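Local coordinates for protein Rubredoxin\:oxygen oxidoreductase (Desulfovibrio gigas, PDB 1E5D) that catalyses the four-electron reduction of dioxygen to two waters, using a diiron centre in a lactamase-type domain and flavin mononucleotide in a flavodoxin-type domain, at residues A[132-146]-A[152-166]. Numbering follows the deposited sequence.
Sequences LGKRTVTFYETRMLH and VSWFADEKVLISNDI. With FEO (mu-oxo-diiron), chain D.
The F155 ring carries V137 on one face, a CH-pi contact with CB 4.0 Å from the ring centroid, while R135 CB and L132 CD2 meet its edge. F139 turns the edge of its ring, in plane, to S153, whose OG lies 3.2 Å from F139 CE1; this hydroxyl has its polar partner in Q78. On the other side of the sheet Y140 sets its ring edge against W154 CB and its CB against V152 CG2, and helix 202-214 packs on Y140 and V152. E158 OE2 lies at the edge of the R135 guanidinium, tilted somewhat from its plane, and takes a salt-bridge hydrogen bond from R135 NH1 at 2.9 Å, 40° out of the carboxylate plane; K134 NZ lies over one face, toward the rim, with a long salt bridge to the same oxygen. The H146 ring has D165 OD2 and the oxo bridge at its edge, its plane 27° from the D165 carboxylate. Strands 136-141 and 152-155 form an antiparallel hairpin in one sheet of the metallo-beta-lactamase fold. T138-W154 and Y140-V152 are hydrogen-bonded pairs flanking the non-hydrogen-bonded F139-S153. A water joins T136 O, T138 OG1 and A156 N. Beyond the strands, I166 CD1 rests against T142 and L145 CB, and a second water links H146 N to N164 OD1. H146 binds iron FE2 through NE2 at 2.1 Å; D165 bridges both irons, OD2 on FE2 at 1.9 Å and OD1 on FE1. H79, E81, D83 and H226 complete the protein ligands, and an FMN comes within about 4 Å of the H146 side chain (nearest atoms).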
loop_
_atom_site.group_PDB
_atom_site.type_symbol
_atom_site.label_atom_id
_atom_site.label_comp_id
_atom_site.label_asym_id
_atom_site.label_seq_id
_atom_site.Cartn_x
_atom_site.Cartn_y
_atom_site.Cartn_z
ATOM N N LEU A 132 8.644 16.814 -45.102
ATOM C CA LEU A 132 9.067 15.410 -45.116
ATOM C C LEU A 132 9.157 14.934 -46.568
ATOM O O LEU A 132 9.513 13.796 -46.851
ATOM C CB LEU A 132 8.123 14.542 -44.298
ATOM C CG LEU A 132 8.215 14.592 -42.777
ATOM C CD1 LEU A 132 8.279 16.008 -42.240
ATOM C CD2 LEU A 132 7.010 13.886 -42.161
ATOM N N GLY A 133 8.826 15.866 -47.444
ATOM C CA GLY A 133 8.725 15.721 -48.878
ATOM C C GLY A 133 7.388 16.265 -49.357
ATOM O O GLY A 133 7.135 17.470 -49.320
ATOM N N LYS A 134 6.498 15.372 -49.791
ATOM C CA LYS A 134 5.159 15.826 -50.167
ATOM C C LYS A 134 4.399 16.307 -48.939
ATOM O O LYS A 134 3.644 17.283 -48.983
ATOM C CB LYS A 134 4.404 14.715 -50.899
ATOM C CG LYS A 134 3.138 14.268 -50.194
ATOM C CD LYS A 134 2.535 13.020 -50.811
ATOM C CE LYS A 134 1.077 13.226 -51.186
ATOM N NZ LYS A 134 0.169 13.217 -50.006
ATOM N N ARG A 135 4.566 15.648 -47.786
ATOM C CA ARG A 135 3.812 16.124 -46.621
ATOM C C ARG A 135 4.641 17.094 -45.803
ATOM O O ARG A 135 5.864 17.119 -45.911
ATOM C CB ARG A 135 3.359 14.945 -45.753
ATOM C CG ARG A 135 2.244 14.148 -46.408
ATOM C CD ARG A 135 1.960 12.821 -45.741
ATOM N NE ARG A 135 2.372 11.673 -46.553
ATOM C CZ ARG A 135 1.497 10.844 -47.114
ATOM N NH1 ARG A 135 0.200 11.070 -46.936
ATOM N NH2 ARG A 135 1.883 9.808 -47.842
ATOM N N THR A 136 3.980 17.891 -44.967
ATOM C CA THR A 136 4.741 18.706 -44.010
ATOM C C THR A 136 4.096 18.613 -42.630
ATOM O O THR A 136 2.899 18.824 -42.439
ATOM C CB THR A 136 4.906 20.153 -44.502
ATOM O OG1 THR A 136 4.421 21.085 -43.532
ATOM C CG2 THR A 136 4.098 20.384 -45.775
ATOM N N VAL A 137 4.898 18.257 -41.626
ATOM C CA VAL A 137 4.354 18.052 -40.285
ATOM C C VAL A 137 4.618 19.257 -39.400
ATOM O O VAL A 137 5.619 19.957 -39.564
ATOM C CB VAL A 137 4.936 16.776 -39.647
ATOM C CG1 VAL A 137 6.454 16.831 -39.616
ATOM C CG2 VAL A 137 4.370 16.579 -38.250
ATOM N N THR A 138 3.717 19.511 -38.451
ATOM C CA THR A 138 3.898 20.649 -37.548
ATOM C C THR A 138 3.968 20.212 -36.091
ATOM O O THR A 138 3.182 19.381 -35.632
ATOM C CB THR A 138 2.760 21.662 -37.746
ATOM O OG1 THR A 138 2.829 22.149 -39.093
ATOM C CG2 THR A 138 2.932 22.850 -36.816
ATOM N N PHE A 139 4.923 20.765 -35.343
ATOM C CA PHE A 139 5.159 20.330 -33.976
ATOM C C PHE A 139 4.585 21.279 -32.935
ATOM O O PHE A 139 4.854 22.480 -32.966
ATOM C CB PHE A 139 6.666 20.186 -33.702
ATOM C CG PHE A 139 7.332 19.162 -34.605
ATOM C CD1 PHE A 139 6.876 17.858 -34.635
ATOM C CD2 PHE A 139 8.397 19.517 -35.409
ATOM C CE1 PHE A 139 7.477 16.917 -35.452
ATOM C CE2 PHE A 139 8.998 18.580 -36.229
ATOM C CZ PHE A 139 8.534 17.282 -36.257
ATOM N N TYR A 140 3.810 20.715 -32.004
ATOM C CA TYR A 140 3.305 21.533 -30.902
ATOM C C TYR A 140 3.817 20.999 -29.570
ATOM O O TYR A 140 3.942 19.791 -29.361
ATOM C CB TYR A 140 1.774 21.603 -30.921
ATOM C CG TYR A 140 1.258 22.356 -32.127
ATOM C CD1 TYR A 140 1.487 23.722 -32.257
ATOM C CD2 TYR A 140 0.554 21.705 -33.130
ATOM C CE1 TYR A 140 1.021 24.420 -33.356
ATOM C CE2 TYR A 140 0.087 22.397 -34.232
ATOM C CZ TYR A 140 0.324 23.750 -34.337
ATOM O OH TYR A 140 -0.145 24.430 -35.438
ATOM N N GLU A 141 4.118 21.933 -28.668
ATOM C CA GLU A 141 4.591 21.540 -27.346
ATOM C C GLU A 141 3.412 21.408 -26.386
ATOM O O GLU A 141 2.461 22.187 -26.405
ATOM C CB GLU A 141 5.604 22.542 -26.809
ATOM C CG GLU A 141 6.890 22.628 -27.618
ATOM C CD GLU A 141 7.933 23.504 -26.951
ATOM O OE1 GLU A 141 7.568 24.404 -26.167
ATOM O OE2 GLU A 141 9.131 23.282 -27.217
ATOM N N THR A 142 3.509 20.388 -25.546
ATOM C CA THR A 142 2.468 20.059 -24.584
ATOM C C THR A 142 3.113 19.708 -23.248
ATOM O O THR A 142 2.848 18.644 -22.694
ATOM C CB THR A 142 1.596 18.897 -25.082
ATOM O OG1 THR A 142 2.406 17.886 -25.698
ATOM C CG2 THR A 142 0.641 19.371 -26.170
ATOM N N ARG A 143 3.960 20.616 -22.760
ATOM C CA ARG A 143 4.671 20.406 -21.506
ATOM C C ARG A 143 3.702 19.994 -20.393
ATOM O O ARG A 143 2.577 20.491 -20.367
ATOM C CB ARG A 143 5.464 21.646 -21.094
ATOM C CG ARG A 143 5.989 22.473 -22.251
ATOM C CD ARG A 143 7.500 22.514 -22.351
ATOM N NE ARG A 143 8.084 23.765 -21.899
ATOM C CZ ARG A 143 8.887 24.613 -22.516
ATOM N NH1 ARG A 143 9.313 24.425 -23.758
ATOM N NH2 ARG A 143 9.293 25.709 -21.873
ATOM N N MET A 144 4.172 19.105 -19.531
ATOM C CA MET A 144 3.495 18.493 -18.407
ATOM C C MET A 144 2.237 17.730 -18.821
ATOM O O MET A 144 1.293 17.595 -18.049
ATOM C CB MET A 144 3.121 19.529 -17.339
ATOM C CG MET A 144 4.347 20.241 -16.772
ATOM S SD MET A 144 5.801 19.179 -16.728
ATOM C CE MET A 144 5.293 17.981 -15.495
ATOM N N LEU A 145 2.243 17.231 -20.049
ATOM C CA LEU A 145 1.190 16.343 -20.524
ATOM C C LEU A 145 1.799 15.065 -21.097
ATOM O O LEU A 145 1.747 14.879 -22.317
ATOM C CB LEU A 145 0.334 17.020 -21.585
ATOM C CG LEU A 145 -0.540 18.189 -21.134
ATOM C CD1 LEU A 145 -1.450 18.630 -22.272
ATOM C CD2 LEU A 145 -1.371 17.823 -19.914
ATOM N N HIS A 146 2.366 14.213 -20.259
ATOM C CA HIS A 146 2.410 14.368 -18.816
ATOM C C HIS A 146 3.820 14.586 -18.294
ATOM O O HIS A 146 4.045 14.605 -17.086
ATOM C CB HIS A 146 1.831 13.108 -18.160
ATOM C CG HIS A 146 2.659 11.912 -18.528
ATOM N ND1 HIS A 146 3.651 11.397 -17.731
ATOM C CD2 HIS A 146 2.627 11.142 -19.635
ATOM C CE1 HIS A 146 4.194 10.350 -18.331
ATOM N NE2 HIS A 146 3.589 10.173 -19.492
ATOM N N VAL A 152 3.394 17.175 -29.481
ATOM C CA VAL A 152 2.574 16.363 -30.385
ATOM C C VAL A 152 2.845 16.759 -31.828
ATOM O O VAL A 152 3.455 17.801 -32.083
ATOM C CB VAL A 152 1.085 16.495 -30.034
ATOM C CG1 VAL A 152 0.876 16.231 -28.544
ATOM C CG2 VAL A 152 0.555 17.872 -30.403
ATOM N N SER A 153 2.405 15.929 -32.774
ATOM C CA SER A 153 2.702 16.189 -34.178
ATOM C C SER A 153 1.428 16.287 -35.003
ATOM O O SER A 153 0.542 15.449 -34.906
ATOM C CB SER A 153 3.601 15.109 -34.779
ATOM O OG SER A 153 4.939 15.310 -34.366
ATOM N N TRP A 154 1.386 17.336 -35.807
ATOM C CA TRP A 154 0.203 17.647 -36.590
ATOM C C TRP A 154 0.483 17.611 -38.088
ATOM O O TRP A 154 1.402 18.268 -38.578
ATOM C CB TRP A 154 -0.295 19.037 -36.203
ATOM C CG TRP A 154 -1.534 19.503 -36.894
ATOM C CD1 TRP A 154 -1.718 20.694 -37.541
ATOM C CD2 TRP A 154 -2.771 18.786 -37.008
ATOM N NE1 TRP A 154 -2.990 20.760 -38.052
ATOM C CE2 TRP A 154 -3.657 19.604 -37.739
ATOM C CE3 TRP A 154 -3.213 17.535 -36.565
ATOM C CZ2 TRP A 154 -4.962 19.203 -38.030
ATOM C CZ3 TRP A 154 -4.509 17.142 -36.857
ATOM C CH2 TRP A 154 -5.371 17.975 -37.585
ATOM N N PHE A 155 -0.335 16.833 -38.769
ATOM C CA PHE A 155 -0.466 16.827 -40.219
ATOM C C PHE A 155 -1.745 17.597 -40.564
ATOM O O PHE A 155 -2.841 17.037 -40.557
ATOM C CB PHE A 155 -0.489 15.405 -40.773
ATOM C CG PHE A 155 0.900 14.777 -40.799
ATOM C CD1 PHE A 155 1.754 14.969 -41.870
ATOM C CD2 PHE A 155 1.335 13.998 -39.739
ATOM C CE1 PHE A 155 3.019 14.418 -41.898
ATOM C CE2 PHE A 155 2.599 13.436 -39.758
ATOM C CZ PHE A 155 3.443 13.651 -40.833
ATOM N N ALA A 156 -1.561 18.884 -40.824
ATOM C CA ALA A 156 -2.670 19.794 -41.087
ATOM C C ALA A 156 -3.458 19.361 -42.312
ATOM O O ALA A 156 -4.689 19.331 -42.324
ATOM C CB ALA A 156 -2.161 21.218 -41.256
ATOM N N ASP A 157 -2.757 19.001 -43.386
ATOM C CA ASP A 157 -3.526 18.576 -44.562
ATOM C C ASP A 157 -4.224 17.249 -44.317
ATOM O O ASP A 157 -5.430 17.142 -44.546
ATOM C CB ASP A 157 -2.603 18.540 -45.783
ATOM C CG ASP A 157 -2.237 19.961 -46.193
ATOM O OD1 ASP A 157 -3.158 20.732 -46.542
ATOM O OD2 ASP A 157 -1.032 20.290 -46.147
ATOM N N GLU A 158 -3.510 16.232 -43.846
ATOM C CA GLU A 158 -4.141 14.945 -43.584
ATOM C C GLU A 158 -5.027 14.971 -42.344
ATOM O O GLU A 158 -5.804 14.036 -42.137
ATOM C CB GLU A 158 -3.080 13.853 -43.423
ATOM C CG GLU A 158 -2.583 13.339 -44.769
ATOM C CD GLU A 158 -1.341 14.080 -45.230
ATOM O OE1 GLU A 158 -0.926 15.044 -44.550
ATOM O OE2 GLU A 158 -0.791 13.683 -46.281
ATOM N N LYS A 159 -4.899 16.025 -41.548
ATOM C CA LYS A 159 -5.687 16.173 -40.327
ATOM C C LYS A 159 -5.443 14.993 -39.387
ATOM O O LYS A 159 -6.362 14.398 -38.839
ATOM C CB LYS A 159 -7.174 16.324 -40.654
ATOM C CG LYS A 159 -7.480 17.649 -41.346
ATOM C CD LYS A 159 -8.956 17.992 -41.264
ATOM C CE LYS A 159 -9.545 18.239 -42.645
ATOM N NZ LYS A 159 -10.668 17.302 -42.934
ATOM N N VAL A 160 -4.161 14.687 -39.244
ATOM C CA VAL A 160 -3.648 13.615 -38.421
ATOM C C VAL A 160 -2.871 14.185 -37.238
ATOM O O VAL A 160 -1.831 14.811 -37.417
ATOM C CB VAL A 160 -2.703 12.662 -39.178
ATOM C CG1 VAL A 160 -2.374 11.458 -38.305
ATOM C CG2 VAL A 160 -3.311 12.238 -40.507
ATOM N N LEU A 161 -3.407 13.959 -36.049
ATOM C CA LEU A 161 -2.722 14.348 -34.826
ATOM C C LEU A 161 -2.103 13.109 -34.177
ATOM O O LEU A 161 -2.825 12.186 -33.795
ATOM C CB LEU A 161 -3.675 15.037 -33.861
ATOM C CG LEU A 161 -3.054 15.549 -32.563
ATOM C CD1 LEU A 161 -2.044 16.655 -32.832
ATOM C CD2 LEU A 161 -4.153 16.013 -31.613
ATOM N N ILE A 162 -0.785 13.107 -34.083
ATOM C CA ILE A 162 -0.022 12.075 -33.392
ATOM C C ILE A 162 0.391 12.613 -32.021
ATOM O O ILE A 162 1.287 13.457 -32.003
ATOM C CB ILE A 162 1.195 11.647 -34.224
ATOM C CG1 ILE A 162 0.847 11.273 -35.671
ATOM C CG2 ILE A 162 1.944 10.518 -33.526
ATOM C CD1 ILE A 162 2.028 11.049 -36.585
ATOM N N SER A 163 -0.263 12.153 -30.963
ATOM C CA SER A 163 -0.337 12.781 -29.660
ATOM C C SER A 163 0.413 12.149 -28.500
ATOM O O SER A 163 0.145 12.545 -27.351
ATOM C CB SER A 163 -1.824 12.825 -29.216
ATOM O OG SER A 163 -2.372 11.534 -29.410
ATOM N N ASN A 164 1.323 11.222 -28.709
ATOM C CA ASN A 164 2.010 10.511 -27.627
ATOM C C ASN A 164 0.990 9.957 -26.632
ATOM O O ASN A 164 0.020 9.326 -27.061
ATOM C CB ASN A 164 3.097 11.347 -26.990
ATOM C CG ASN A 164 2.851 12.453 -26.013
ATOM O OD1 ASN A 164 2.595 12.170 -24.832
ATOM N ND2 ASN A 164 2.928 13.704 -26.441
ATOM N N ASP A 165 1.193 10.075 -25.332
ATOM C CA ASP A 165 0.289 9.477 -24.363
ATOM C C ASP A 165 -1.079 10.145 -24.345
ATOM O O ASP A 165 -2.073 9.560 -23.922
ATOM C CB ASP A 165 0.910 9.571 -22.963
ATOM C CG ASP A 165 2.051 8.606 -22.741
ATOM O OD1 ASP A 165 2.016 7.483 -23.285
ATOM O OD2 ASP A 165 3.006 8.969 -22.008
ATOM N N ILE A 166 -1.165 11.399 -24.778
ATOM C CA ILE A 166 -2.434 12.126 -24.725
ATOM C C ILE A 166 -3.494 11.422 -25.562
ATOM O O ILE A 166 -3.257 11.088 -26.730
ATOM C CB ILE A 166 -2.221 13.577 -25.205
ATOM C CG1 ILE A 166 -1.025 14.241 -24.510
ATOM C CG2 ILE A 166 -3.467 14.436 -25.073
ATOM C CD1 ILE A 166 -0.547 15.503 -25.193
HETATM FE FE1 FEO D . 3.198 5.974 -22.545
HETATM FE FE2 FEO D . 4.206 8.499 -20.569
HETATM O O FEO D . 4.629 6.671 -21.819
HETATM O O HOH W 1 1.171 20.615 -40.902
HETATM O O HOH W 2 3.648 12.488 -22.486
HETATM O O HOH W 3 4.410 5.981 -24.652
#